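PDB 1ZPW: CRISPR-associated endonuclease Cas2 2 from Thermus thermophilus, which probably acts as a metal-dependent nuclease of the Cas2 family in CRISPR adaptive immunity, working as a homodimer that assembles with a Cas1 homodimer. Local coordinates for residues Tyr10-Asp14 with Asp15-Val19; Cys39-Glu43 with Arg44-Asp48; Arg52-Leu56 with Leu57-Gln61. All blocks are in the same frame, centred on the assembly; numbering follows the deposited sequence. Where two conformers were deposited one is given.

Interaction 1 (Tyr10-Asp14 with Asp15-Val19); sequences YDIPD and DTRRV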
ATOM      1  N   TYR A  10       4.125   4.440  -0.621  1.00 12.12           N
ATOM      2  CA  TYR A  10       4.596   4.723  -1.975  1.00 12.99           C
ATOM      3  C   TYR A  10       5.053   6.143  -2.153  1.00 13.06           C
ATOM      4  O   TYR A  10       4.594   7.069  -1.466  1.00 13.19           O
ATOM      5  CB  TYR A  10       3.552   4.363  -3.022  1.00 12.93           C
ATOM      6  CG  TYR A  10       2.190   4.963  -2.800  1.00 12.29           C
ATOM      7  CD1 TYR A  10       1.226   4.277  -2.060  1.00 12.91           C
ATOM      8  CD2 TYR A  10       1.868   6.229  -3.316  1.00 11.77           C
ATOM      9  CE1 TYR A  10      -0.039   4.801  -1.858  1.00 13.94           C
ATOM     10  CE2 TYR A  10       0.592   6.766  -3.116  1.00 12.48           C
ATOM     11  CZ  TYR A  10      -0.340   6.053  -2.399  1.00 12.84           C
ATOM     12  OH  TYR A  10      -1.575   6.614  -2.186  1.00 14.86           O
ATOM     13  N   ASP A  11       5.989   6.305  -3.063  1.00 12.57           N
ATOM     14  CA  ASP A  11       6.564   7.596  -3.373  1.00 13.08           C
ATOM     15  C   ASP A  11       6.638   7.613  -4.899  1.00 13.36           C
ATOM     16  O   ASP A  11       7.554   7.032  -5.486  1.00 13.86           O
ATOM     17  CB  ASP A  11       7.958   7.593  -2.752  1.00 15.79           C
ATOM     18  CG  ASP A  11       8.604   8.917  -2.739  1.00 20.09           C
ATOM     19  OD1 ASP A  11       8.169   9.841  -3.489  1.00 22.76           O
ATOM     20  OD2 ASP A  11       9.623   9.097  -2.006  1.00 21.61           O
ATOM     21  N   ILE A  12       5.632   8.241  -5.530  1.00 13.25           N
ATOM     22  CA  ILE A  12       5.474   8.247  -6.990  1.00 13.18           C
ATOM     23  C   ILE A  12       5.405   9.706  -7.442  1.00 13.46           C
ATOM     24  O   ILE A  12       4.436  10.379  -7.143  1.00 14.25           O
ATOM     25  CB  ILE A  12       4.148   7.521  -7.377  1.00 12.97           C
ATOM     26  CG1 ILE A  12       3.931   6.178  -6.652  0.65 15.99           C
ATOM     27  CG2 ILE A  12       3.916   7.516  -8.924  1.00 14.22           C
ATOM     28  CD1 ILE A  12       4.947   5.147  -6.928  0.65 15.80           C
ATOM     29  N   PRO A  13       6.416  10.204  -8.113  1.00 13.63           N
ATOM     30  CA  PRO A  13       6.406  11.635  -8.492  1.00 14.79           C
ATOM     31  C   PRO A  13       5.353  12.033  -9.494  1.00 15.70           C
ATOM     32  O   PRO A  13       4.857  13.205  -9.492  1.00 16.55           O
ATOM     33  CB  PRO A  13       7.845  11.902  -8.982  1.00 15.99           C
ATOM     34  CG  PRO A  13       8.459  10.556  -9.237  1.00 17.74           C
ATOM     35  CD  PRO A  13       7.697   9.546  -8.414  1.00 14.50           C
ATOM     36  N   ASP A  14       4.973  11.086 -10.344  1.00 14.93           N
ATOM     37  CA  ASP A  14       4.030  11.342 -11.413  1.00 15.03           C
ATOM     38  C   ASP A  14       2.586  11.223 -10.963  1.00 14.44           C
ATOM     39  O   ASP A  14       2.166  10.171 -10.431  1.00 13.70           O
ATOM     40  CB  ASP A  14       4.279  10.388 -12.573  1.00 15.68           C
ATOM     41  CG  ASP A  14       3.335  10.639 -13.730  1.00 17.16           C
ATOM     42  OD1 ASP A  14       3.552  11.655 -14.459  1.00 22.20           O
ATOM     43  OD2 ASP A  14       2.351   9.931 -13.995  1.00 16.02           O
ATOM     44  N   ASP A  15       1.798  12.285 -11.163  1.00 14.46           N
ATOM     45  CA  ASP A  15       0.426  12.262 -10.635  1.00 14.13           C
ATOM     46  C   ASP A  15      -0.446  11.150 -11.237  1.00 14.27           C
ATOM     47  O   ASP A  15      -1.225  10.523 -10.521  1.00 13.74           O
ATOM     48  CB  ASP A  15      -0.283  13.608 -10.872  1.00 14.40           C
ATOM     49  CG  ASP A  15       0.197  14.716  -9.956  1.00 17.10           C
ATOM     50  OD1 ASP A  15       0.920  14.495  -8.950  1.00 17.08           O
ATOM     51  OD2 ASP A  15      -0.141  15.901 -10.206  1.00 16.96           O
ATOM     52  N   THR A  16      -0.349  10.950 -12.563  1.00 14.87           N
ATOM     53  CA  THR A  16      -1.162   9.942 -13.231  1.00 15.20           C
ATOM     54  C   THR A  16      -0.839   8.531 -12.727  1.00 13.90           C
ATOM     55  O   THR A  16      -1.756   7.776 -12.423  1.00 14.28           O
ATOM     56  CB  THR A  16      -1.000  10.029 -14.760  1.00 15.84           C
ATOM     57  OG1 THR A  16      -1.518  11.289 -15.219  1.00 18.03           O
ATOM     58  CG2 THR A  16      -1.882   9.003 -15.458  1.00 17.53           C
ATOM     59  N   ARG A  17       0.444   8.197 -12.640  1.00 13.05           N
ATOM     60  CA  ARG A  17       0.837   6.895 -12.090  1.00 12.74           C
ATOM     61  C   ARG A  17       0.374   6.764 -10.650  1.00 12.79           C
ATOM     62  O   ARG A  17      -0.060   5.696 -10.251  1.00 12.33           O
ATOM     63  CB  ARG A  17       2.342   6.721 -12.135  1.00 13.15           C
ATOM     64  CG  ARG A  17       2.856   6.597 -13.556  1.00 13.22           C
ATOM     65  CD  ARG A  17       4.199   5.921 -13.638  1.00 13.71           C
ATOM     66  NE  ARG A  17       5.221   6.571 -12.825  1.00 13.88           N
ATOM     67  CZ  ARG A  17       5.976   7.598 -13.232  1.00 15.22           C
ATOM     68  NH1 ARG A  17       5.800   8.141 -14.443  1.00 17.41           N
ATOM     69  NH2 ARG A  17       6.885   8.103 -12.412  1.00 16.85           N
ATOM     70  N   ARG A  18       0.426   7.854  -9.885  1.00 12.13           N
ATOM     71  CA  ARG A  18       0.029   7.765  -8.475  1.00 11.49           C
ATOM     72  C   ARG A  18      -1.468   7.487  -8.332  1.00 12.00           C
ATOM     73  O   ARG A  18      -1.884   6.704  -7.477  1.00 12.47           O
ATOM     74  CB  ARG A  18       0.368   9.054  -7.723  1.00 11.57           C
ATOM     75  CG  ARG A  18       0.451   8.834  -6.185  1.00 12.58           C
ATOM     76  CD  ARG A  18       0.618  10.166  -5.412  1.00 12.40           C
ATOM     77  NE  ARG A  18       1.712  10.895  -6.012  1.00 14.12           N
ATOM     78  CZ  ARG A  18       1.579  11.995  -6.736  1.00 14.18           C
ATOM     79  NH1 ARG A  18       2.654  12.499  -7.319  1.00 14.96           N
ATOM     80  NH2 ARG A  18       0.379  12.586  -6.879  1.00 15.78           N
ATOM     81  N   VAL A  19      -2.270   8.131  -9.184  1.00 11.66           N
ATOM     82  CA  VAL A  19      -3.718   7.932  -9.155  1.00 13.02           C
ATOM     83  C   VAL A  19      -4.001   6.462  -9.493  1.00 12.91           C
ATOM     84  O   VAL A  19      -4.808   5.808  -8.828  1.00 13.59           O
ATOM     85  CB  VAL A  19      -4.425   8.843 -10.195  1.00 14.11           C
ATOM     86  CG1 VAL A  19      -5.845   8.375 -10.368  1.00 15.51           C
ATOM     87  CG2 VAL A  19      -4.395  10.297  -9.686  1.00 13.66           C
TER
HETATM   88  O   HOH W   1       3.537   9.495  -3.794  1.00 17.70           O
HETATM   89  O   HOH W   2       0.652  12.937 -14.576  1.00 18.53           O
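Arg18 and Ile12 carry the main polar link of this tight turn, and the carbonyl of Ile12 is its focus. The guanidinium approaches side-on, and two of its nitrogens share one acceptor: Arg18 NE lies 3.0 Å and Arg18 NH1 2.8 Å from Ile12 O, both in the carbonyl plane. The same group turns its other end to Asp15, where NH1 and NH2 both donate to OD1 and Arg18 NH2 lies 2.9 Å from Asp15 OD1 in a salt bridge. A bend at chi3 lets one guanidinium hold the loop carbonyl and the first turn of the helix together.

Asp14 is the N-cap. Asp14 OD2 accepts from Arg17 N at 2.9 Å in a nearly straight bond (165°); a chi1 of -179° turns the carboxylate to the helix start. Asp14 O takes Arg18 N at 2.9 Å. A water also links Asp14 OD1 to Thr16 N.

This is the first strand-to-helix connection of a ferredoxin-like fold, running from strand 4-11 into helix 15-26. Asp11, the predicted catalytic magnesium ligand, lies at the strand's end.

Apolar contacts accompany the polar links. Ile12 CG2 rests 3.7 Å from Arg17 CB, and the methylene Arg18 CG touches the Tyr10 ring, 3.7 Å from Tyr10 CE2. Asp14 CB sits over one face of the Arg17 guanidinium, 3.3 Å from Arg17 CZ.

The polar ends of two of these side chains are held elsewhere: the Tyr10 hydroxyl is hydrogen-bonded to Arg31, and Arg17 NE forms a salt bridge with Asp62. To Arg17 Asp14 OD2 adds only a long attraction of charges, lying well out of the guanidinium plane.

Interaction 2 (Cys39-Glu43 with Arg44-Asp48); sequences CYLDE and RLLED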
ATOM      1  N   CYS A  39      -3.350  -2.915   4.044  1.00 12.18           N
ATOM      2  CA  CYS A  39      -3.915  -4.005   3.238  1.00 12.85           C
ATOM      3  C   CYS A  39      -3.771  -5.322   3.970  1.00 13.86           C
ATOM      4  O   CYS A  39      -2.706  -5.678   4.453  1.00 14.52           O
ATOM      5  CB  CYS A  39      -3.166  -4.121   1.888  1.00 13.62           C
ATOM      6  SG  CYS A  39      -3.279  -2.653   0.843  1.00 14.70           S
ATOM      7  N   TYR A  40      -4.845  -6.103   3.997  1.00 14.46           N
ATOM      8  CA  TYR A  40      -4.748  -7.456   4.525  1.00 14.83           C
ATOM      9  C   TYR A  40      -4.485  -8.401   3.385  1.00 14.83           C
ATOM     10  O   TYR A  40      -5.277  -8.461   2.446  1.00 16.63           O
ATOM     11  CB  TYR A  40      -6.049  -7.852   5.259  1.00 14.81           C
ATOM     12  CG  TYR A  40      -6.058  -7.260   6.636  1.00 14.66           C
ATOM     13  CD1 TYR A  40      -5.418  -7.918   7.685  1.00 16.34           C
ATOM     14  CD2 TYR A  40      -6.636  -6.043   6.863  1.00 17.87           C
ATOM     15  CE1 TYR A  40      -5.387  -7.379   8.954  1.00 19.88           C
ATOM     16  CE2 TYR A  40      -6.592  -5.469   8.132  1.00 19.71           C
ATOM     17  CZ  TYR A  40      -5.971  -6.157   9.158  1.00 18.72           C
ATOM     18  OH  TYR A  40      -5.928  -5.605  10.424  1.00 23.40           O
ATOM     19  N   LEU A  41      -3.357  -9.095   3.434  1.00 14.84           N
ATOM     20  CA  LEU A  41      -2.911  -9.918   2.298  1.00 16.45           C
ATOM     21  C   LEU A  41      -2.444 -11.257   2.787  1.00 18.12           C
ATOM     22  O   LEU A  41      -1.859 -11.384   3.891  1.00 18.90           O
ATOM     23  CB  LEU A  41      -1.730  -9.259   1.550  1.00 15.12           C
ATOM     24  CG  LEU A  41      -1.939  -7.809   1.081  1.00 14.59           C
ATOM     25  CD1 LEU A  41      -0.575  -7.144   0.776  1.00 15.02           C
ATOM     26  CD2 LEU A  41      -2.915  -7.694  -0.050  1.00 14.91           C
ATOM     27  N   ASP A  42      -2.668 -12.268   1.960  1.00 20.43           N
ATOM     28  CA  ASP A  42      -1.913 -13.497   2.126  1.00 22.13           C
ATOM     29  C   ASP A  42      -0.906 -13.608   0.977  1.00 23.25           C
ATOM     30  O   ASP A  42      -0.767 -12.677   0.175  1.00 22.52           O
ATOM     31  CB  ASP A  42      -2.856 -14.708   2.192  1.00 22.13           C
ATOM     32  CG  ASP A  42      -3.743 -14.828   0.984  1.00 24.80           C
ATOM     33  OD1 ASP A  42      -4.708 -15.623   1.065  1.00 27.79           O
ATOM     34  OD2 ASP A  42      -3.579 -14.184  -0.093  1.00 22.65           O
ATOM     35  N   GLU A  43      -0.182 -14.726   0.902  1.00 23.88           N
ATOM     36  CA  GLU A  43       0.820 -14.884  -0.142  1.00 24.95           C
ATOM     37  C   GLU A  43       0.274 -14.637  -1.546  1.00 23.55           C
ATOM     38  O   GLU A  43       0.910 -13.944  -2.342  1.00 22.87           O
ATOM     39  CB  GLU A  43       1.508 -16.255  -0.061  1.00 26.04           C
ATOM     40  CG  GLU A  43       3.006 -16.162  -0.335  1.00 31.58           C
ATOM     41  CD  GLU A  43       3.737 -15.230   0.637  1.00 38.23           C
ATOM     42  OE1 GLU A  43       4.606 -14.427   0.185  1.00 39.59           O
ATOM     43  OE2 GLU A  43       3.446 -15.300   1.857  1.00 42.28           O
ATOM     44  N   ARG A  44      -0.912 -15.173  -1.830  1.00 22.60           N
ATOM     45  CA  ARG A  44      -1.482 -15.066  -3.158  1.00 22.02           C
ATOM     46  C   ARG A  44      -1.862 -13.610  -3.511  1.00 20.60           C
ATOM     47  O   ARG A  44      -1.571 -13.104  -4.614  1.00 20.63           O
ATOM     48  CB  ARG A  44      -2.709 -15.960  -3.265  1.00 23.37           C
ATOM     49  CG  ARG A  44      -3.380 -15.812  -4.627  1.00 25.45           C
ATOM     50  CD  ARG A  44      -4.776 -16.430  -4.755  1.00 32.94           C
ATOM     51  NE  ARG A  44      -5.832 -15.740  -3.998  1.00 35.99           N
ATOM     52  CZ  ARG A  44      -6.513 -14.676  -4.420  1.00 38.27           C
ATOM     53  NH1 ARG A  44      -6.248 -14.113  -5.601  1.00 40.80           N
ATOM     54  NH2 ARG A  44      -7.462 -14.160  -3.644  1.00 39.73           N
ATOM     55  N   LEU A  45      -2.501 -12.939  -2.560  1.00 19.26           N
ATOM     56  CA  LEU A  45      -2.897 -11.557  -2.794  1.00 17.29           C
ATOM     57  C   LEU A  45      -1.693 -10.639  -2.843  1.00 17.46           C
ATOM     58  O   LEU A  45      -1.695  -9.639  -3.565  1.00 15.59           O
ATOM     59  CB  LEU A  45      -3.865 -11.070  -1.719  1.00 18.25           C
ATOM     60  CG  LEU A  45      -5.306 -11.569  -1.785  1.00 20.73           C
ATOM     61  CD1 LEU A  45      -6.019 -11.166  -0.485  1.00 23.57           C
ATOM     62  CD2 LEU A  45      -6.052 -11.023  -3.000  1.00 20.91           C
ATOM     63  N   LEU A  46      -0.688 -10.950  -2.054  1.00 16.18           N
ATOM     64  CA  LEU A  46       0.548 -10.139  -2.077  1.00 15.36           C
ATOM     65  C   LEU A  46       1.198 -10.223  -3.456  1.00 15.58           C
ATOM     66  O   LEU A  46       1.566  -9.212  -4.057  1.00 15.31           O
ATOM     67  CB  LEU A  46       1.479 -10.578  -0.944  1.00 16.24           C
ATOM     68  CG  LEU A  46       2.877  -9.981  -0.849  1.00 17.46           C
ATOM     69  CD1 LEU A  46       2.764  -8.456  -0.769  1.00 17.39           C
ATOM     70  CD2 LEU A  46       3.534 -10.556   0.388  1.00 17.13           C
ATOM     71  N   GLU A  47       1.324 -11.441  -3.983  1.00 14.66           N
ATOM     72  CA  GLU A  47       1.894 -11.618  -5.308  1.00 15.28           C
ATOM     73  C   GLU A  47       1.062 -10.880  -6.359  1.00 14.79           C
ATOM     74  O   GLU A  47       1.606 -10.290  -7.268  1.00 13.90           O
ATOM     75  CB  GLU A  47       1.939 -13.114  -5.622  1.00 16.68           C
ATOM     76  CG  GLU A  47       2.565 -13.387  -6.958  1.00 18.85           C
ATOM     77  CD  GLU A  47       2.470 -14.842  -7.377  1.00 23.56           C
ATOM     78  OE1 GLU A  47       3.513 -15.383  -7.748  1.00 26.50           O
ATOM     79  OE2 GLU A  47       1.365 -15.421  -7.337  1.00 28.12           O
ATOM     80  N   ASP A  48      -0.265 -10.925  -6.219  1.00 14.25           N
ATOM     81  CA  ASP A  48      -1.160 -10.273  -7.159  1.00 13.99           C
ATOM     82  C   ASP A  48      -0.974  -8.755  -7.129  1.00 13.94           C
ATOM     83  O   ASP A  48      -0.907  -8.091  -8.187  1.00 13.83           O
ATOM     84  CB  ASP A  48      -2.610 -10.609  -6.825  1.00 14.83           C
ATOM     85  CG  ASP A  48      -3.592 -10.097  -7.872  1.00 19.83           C
ATOM     86  OD1 ASP A  48      -4.504  -9.316  -7.520  1.00 24.23           O
ATOM     87  OD2 ASP A  48      -3.531 -10.442  -9.078  1.00 23.61           O
TER
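Between Leu41 and Leu45 the chain turns sharply: strand 39-41 and helix 44-48 run at 120° to each other, with their axes 8.0 Å apart at closest. This is a strand-to-helix turn of the ferredoxin-like fold, in which strand 36-41 passes into helix 43-56, and it illustrates an N-cap residue placed at a sharp change of direction. Backbone bonds start the helix, Leu46 N donating to Asp42 O at 2.8 Å and Glu47 N to Glu43 O at 3.0 Å.

Two leucines of the first turn pack against Leu41. Leu41 CD2 meets Leu45 CB at 3.9 Å, and the other branch, Leu41 CD1, touches Leu46 CD1, also at 3.9 Å, the side chains of Leu41 and Leu46 crossing at about a right angle. Leu41 and Leu46 both reach Tyr6 of the adjacent strand 4-11, which ties the turn to the sheet. On the outer side Glu43 runs alongside Leu46, with Glu43 OE1 4.0 Å from Leu46 CD2.

The cap itself depends on Asp42. Its CG stands between the backbone N and the carbonyl carbon (chi1 57°), which swings the carboxylate back over the start of the helix. The backbone N of Asp42 is buried here and has no hydrogen-bond partner. Asp42 OD2, by contrast, lies against Leu45 CB and accepts from Leu45 N at 3.0 Å, in a nearly straight bond of 166°.

Interaction 3 (Arg52-Leu56 with Leu57-Gln61); sequences RARRL and LDLGQ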
ATOM      1  N   ARG A  52       0.455  -6.511 -10.278  1.00 13.43           N
ATOM      2  CA  ARG A  52      -0.342  -5.425 -10.840  1.00 14.19           C
ATOM      3  C   ARG A  52       0.356  -4.090 -10.629  1.00 14.50           C
ATOM      4  O   ARG A  52       0.274  -3.226 -11.503  1.00 15.10           O
ATOM      5  CB  ARG A  52      -1.753  -5.462 -10.236  1.00 14.10           C
ATOM      6  CG  ARG A  52      -2.503  -6.750 -10.658  1.00 15.56           C
ATOM      7  CD  ARG A  52      -3.895  -6.920 -10.140  1.00 22.03           C
ATOM      8  NE  ARG A  52      -4.829  -5.961 -10.721  1.00 30.94           N
ATOM      9  CZ  ARG A  52      -6.032  -5.708 -10.197  1.00 35.73           C
ATOM     10  NH1 ARG A  52      -6.431  -6.343  -9.091  1.00 38.77           N
ATOM     11  NH2 ARG A  52      -6.829  -4.820 -10.768  1.00 39.74           N
ATOM     12  N   ALA A  53       1.023  -3.917  -9.489  1.00 14.83           N
ATOM     13  CA  ALA A  53       1.731  -2.652  -9.224  1.00 15.58           C
ATOM     14  C   ALA A  53       2.875  -2.494 -10.229  1.00 16.95           C
ATOM     15  O   ALA A  53       3.092  -1.429 -10.779  1.00 15.71           O
ATOM     16  CB  ALA A  53       2.257  -2.606  -7.791  1.00 15.16           C
ATOM     17  N   ARG A  54       3.532  -3.604 -10.538  1.00 18.03           N
ATOM     18  CA  ARG A  54       4.618  -3.561 -11.510  1.00 20.19           C
ATOM     19  C   ARG A  54       4.197  -3.092 -12.894  1.00 20.54           C
ATOM     20  O   ARG A  54       5.012  -2.498 -13.616  1.00 22.64           O
ATOM     21  CB  ARG A  54       5.216  -4.942 -11.629  1.00 19.55           C
ATOM     22  CG  ARG A  54       6.061  -5.337 -10.488  1.00 19.28           C
ATOM     23  CD  ARG A  54       6.565  -6.755 -10.733  1.00 23.06           C
ATOM     24  NE  ARG A  54       7.223  -7.349  -9.595  1.00 23.82           N
ATOM     25  CZ  ARG A  54       8.459  -7.065  -9.246  1.00 23.79           C
ATOM     26  NH1 ARG A  54       9.164  -6.171  -9.932  1.00 26.87           N
ATOM     27  NH2 ARG A  54       8.996  -7.665  -8.205  1.00 25.63           N
ATOM     28  N   ARG A  55       2.972  -3.371 -13.307  1.00 21.16           N
ATOM     29  CA  ARG A  55       2.508  -2.910 -14.610  1.00 21.84           C
ATOM     30  C   ARG A  55       2.466  -1.389 -14.617  1.00 22.27           C
ATOM     31  O   ARG A  55       2.661  -0.782 -15.664  1.00 23.16           O
ATOM     32  CB  ARG A  55       1.135  -3.473 -15.019  1.00 22.06           C
ATOM     33  CG  ARG A  55       1.025  -4.982 -15.006  1.00 22.94           C
ATOM     34  CD  ARG A  55      -0.364  -5.534 -15.357  1.00 25.07           C
ATOM     35  NE  ARG A  55      -0.304  -6.981 -15.563  1.00 27.56           N
ATOM     36  CZ  ARG A  55      -1.232  -7.840 -15.182  1.00 24.58           C
ATOM     37  NH1 ARG A  55      -2.332  -7.403 -14.576  1.00 26.97           N
ATOM     38  NH2 ARG A  55      -1.051  -9.146 -15.393  1.00 27.59           N
ATOM     39  N   LEU A  56       2.219  -0.787 -13.444  1.00 20.81           N
ATOM     40  CA  LEU A  56       1.917   0.648 -13.353  1.00 21.30           C
ATOM     41  C   LEU A  56       3.103   1.541 -13.097  1.00 21.23           C
ATOM     42  O   LEU A  56       3.090   2.703 -13.541  1.00 21.70           O
ATOM     43  CB  LEU A  56       0.906   0.911 -12.223  1.00 21.08           C
ATOM     44  CG  LEU A  56      -0.459   0.237 -12.340  1.00 22.47           C
ATOM     45  CD1 LEU A  56      -1.309   0.483 -11.091  1.00 22.79           C
ATOM     46  CD2 LEU A  56      -1.214   0.663 -13.579  1.00 24.89           C
ATOM     47  N   LEU A  57       4.073   1.043 -12.347  1.00 19.66           N
ATOM     48  CA  LEU A  57       5.181   1.870 -11.838  1.00 19.97           C
ATOM     49  C   LEU A  57       6.269   2.088 -12.872  1.00 19.33           C
ATOM     50  O   LEU A  57       6.544   1.207 -13.696  1.00 21.25           O
ATOM     51  CB  LEU A  57       5.826   1.240 -10.594  1.00 21.15           C
ATOM     52  CG  LEU A  57       4.992   0.835  -9.362  1.00 23.56           C
ATOM     53  CD1 LEU A  57       5.689  -0.258  -8.566  1.00 29.66           C
ATOM     54  CD2 LEU A  57       4.782   2.000  -8.500  1.00 24.01           C
ATOM     55  N   ASP A  58       6.918   3.245 -12.795  1.00 18.28           N
ATOM     56  CA  ASP A  58       8.152   3.512 -13.515  1.00 19.89           C
ATOM     57  C   ASP A  58       9.250   3.142 -12.549  1.00 20.76           C
ATOM     58  O   ASP A  58       9.533   3.873 -11.607  1.00 19.58           O
ATOM     59  CB  ASP A  58       8.231   5.002 -13.838  1.00 19.92           C
ATOM     60  CG  ASP A  58       9.458   5.379 -14.679  1.00 24.76           C
ATOM     61  OD1 ASP A  58      10.597   5.006 -14.333  1.00 29.54           O
ATOM     62  OD2 ASP A  58       9.351   6.088 -15.690  1.00 26.15           O
ATOM     63  N   LEU A  59       9.874   1.984 -12.721  1.00 23.39           N
ATOM     64  CA  LEU A  59      10.733   1.534 -11.603  1.00 24.55           C
ATOM     65  C   LEU A  59      12.083   2.280 -11.514  1.00 24.55           C
ATOM     66  O   LEU A  59      12.818   2.114 -10.545  1.00 25.78           O
ATOM     67  CB  LEU A  59      10.815  -0.014 -11.486  1.00 26.46           C
ATOM     68  CG  LEU A  59       9.557  -0.722 -10.911  1.00 26.56           C
ATOM     69  CD1 LEU A  59       9.866  -2.021 -10.165  1.00 27.92           C
ATOM     70  CD2 LEU A  59       8.713   0.146  -9.993  1.00 30.16           C
ATOM     71  N   GLY A  60      12.344   3.162 -12.477  1.00 22.66           N
ATOM     72  CA  GLY A  60      13.434   4.116 -12.366  1.00 22.55           C
ATOM     73  C   GLY A  60      13.121   5.392 -11.598  1.00 20.93           C
ATOM     74  O   GLY A  60      14.051   6.106 -11.208  1.00 22.15           O
ATOM     75  N   GLN A  61      11.835   5.688 -11.381  1.00 19.21           N
ATOM     76  CA  GLN A  61      11.428   6.914 -10.676  1.00 18.69           C
ATOM     77  C   GLN A  61      10.630   6.672  -9.389  1.00 16.68           C
ATOM     78  O   GLN A  61      10.613   7.547  -8.503  1.00 17.07           O
ATOM     79  CB  GLN A  61      10.574   7.821 -11.556  1.00 19.56           C
ATOM     80  CG  GLN A  61      11.302   8.471 -12.713  1.00 24.20           C
ATOM     81  CD  GLN A  61      10.468   9.556 -13.427  1.00 31.00           C
ATOM     82  OE1 GLN A  61      10.942  10.147 -14.402  1.00 38.27           O
ATOM     83  NE2 GLN A  61       9.242   9.821 -12.949  1.00 34.00           N
TER
HETATM   84  O   HOH W   3       7.402  -1.902 -12.887  1.00 28.36           O
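Leu57 is the centre of this contact, folding back on Ala53 near the C-terminal end of helix 43-56. Leu57 N donates to Ala53 O at 3.1 Å in a bent bond, N-H...O 143°, though the nitrogen lies nearly on the line of the C=O. That oxygen is gripped twice, because Leu56 N also donates to Ala53 O, at 2.9 Å. The side chain of Leu57 follows its amide: Leu57 CG sits 3.3 Å from Ala53 O, and Leu57 CD1 reaches Ala53 CB at 4.2 Å. The Leu57 side chain leaves beside its own backbone N (chi1 -53°), which lays CG and CD1 against the Ala53 carbonyl. Beyond these segments Leu57 packs on Ile12 and Asp62.

In the ferredoxin-like fold this is the link from helix 43-56 to strand 63-68, which is outermost in the sheet within this chain. Leu57 has an extended psi of 149°. The next residues close a type I beta turn, Gln61 N donating to Asp58 O, and a weak bond from Gly60 N to Asp58 OD1 accompanies it. Asp58 N in turn donates to Asp62 OD2, tying the loop's start to its end.

Arg54 contributes from the outer side. Its carbonyl takes a bond from a water, 2.6 Å from Arg54 O, which also makes a weak bond to Leu57 O at 3.3 Å and so bridges the two carbonyls. At the far end of the side chain, Arg54 NH1 comes within 4.2 Å of Leu59 CD1.

Leu56 behaves differently: the branched end of its side chain leads away from the loop to pack on Leu24 of helix 15-26.

Along the chain the three contacts follow one another, and all lie where secondary-structure elements of the ferredoxin-like fold begin or end. Interactions 1 and 2 both lead from neighbouring strands of the sheet, 4-11 and 36-41, into its two helices, but on opposite sides of the chain's centre, with centres about 22 Å apart. Interactions 2 and 3 lie toward the two ends of helix 43-56. Their centres are about 18 Å apart. This helix brings the chain back beside interaction 1: the centres of 1 and 3 are about 10 Å apart, and they touch through Arg17 with Asp58 and Ile12 with Leu57. The loop of 57-61 thus packs against the turn beside Asp11, the predicted metal ligand.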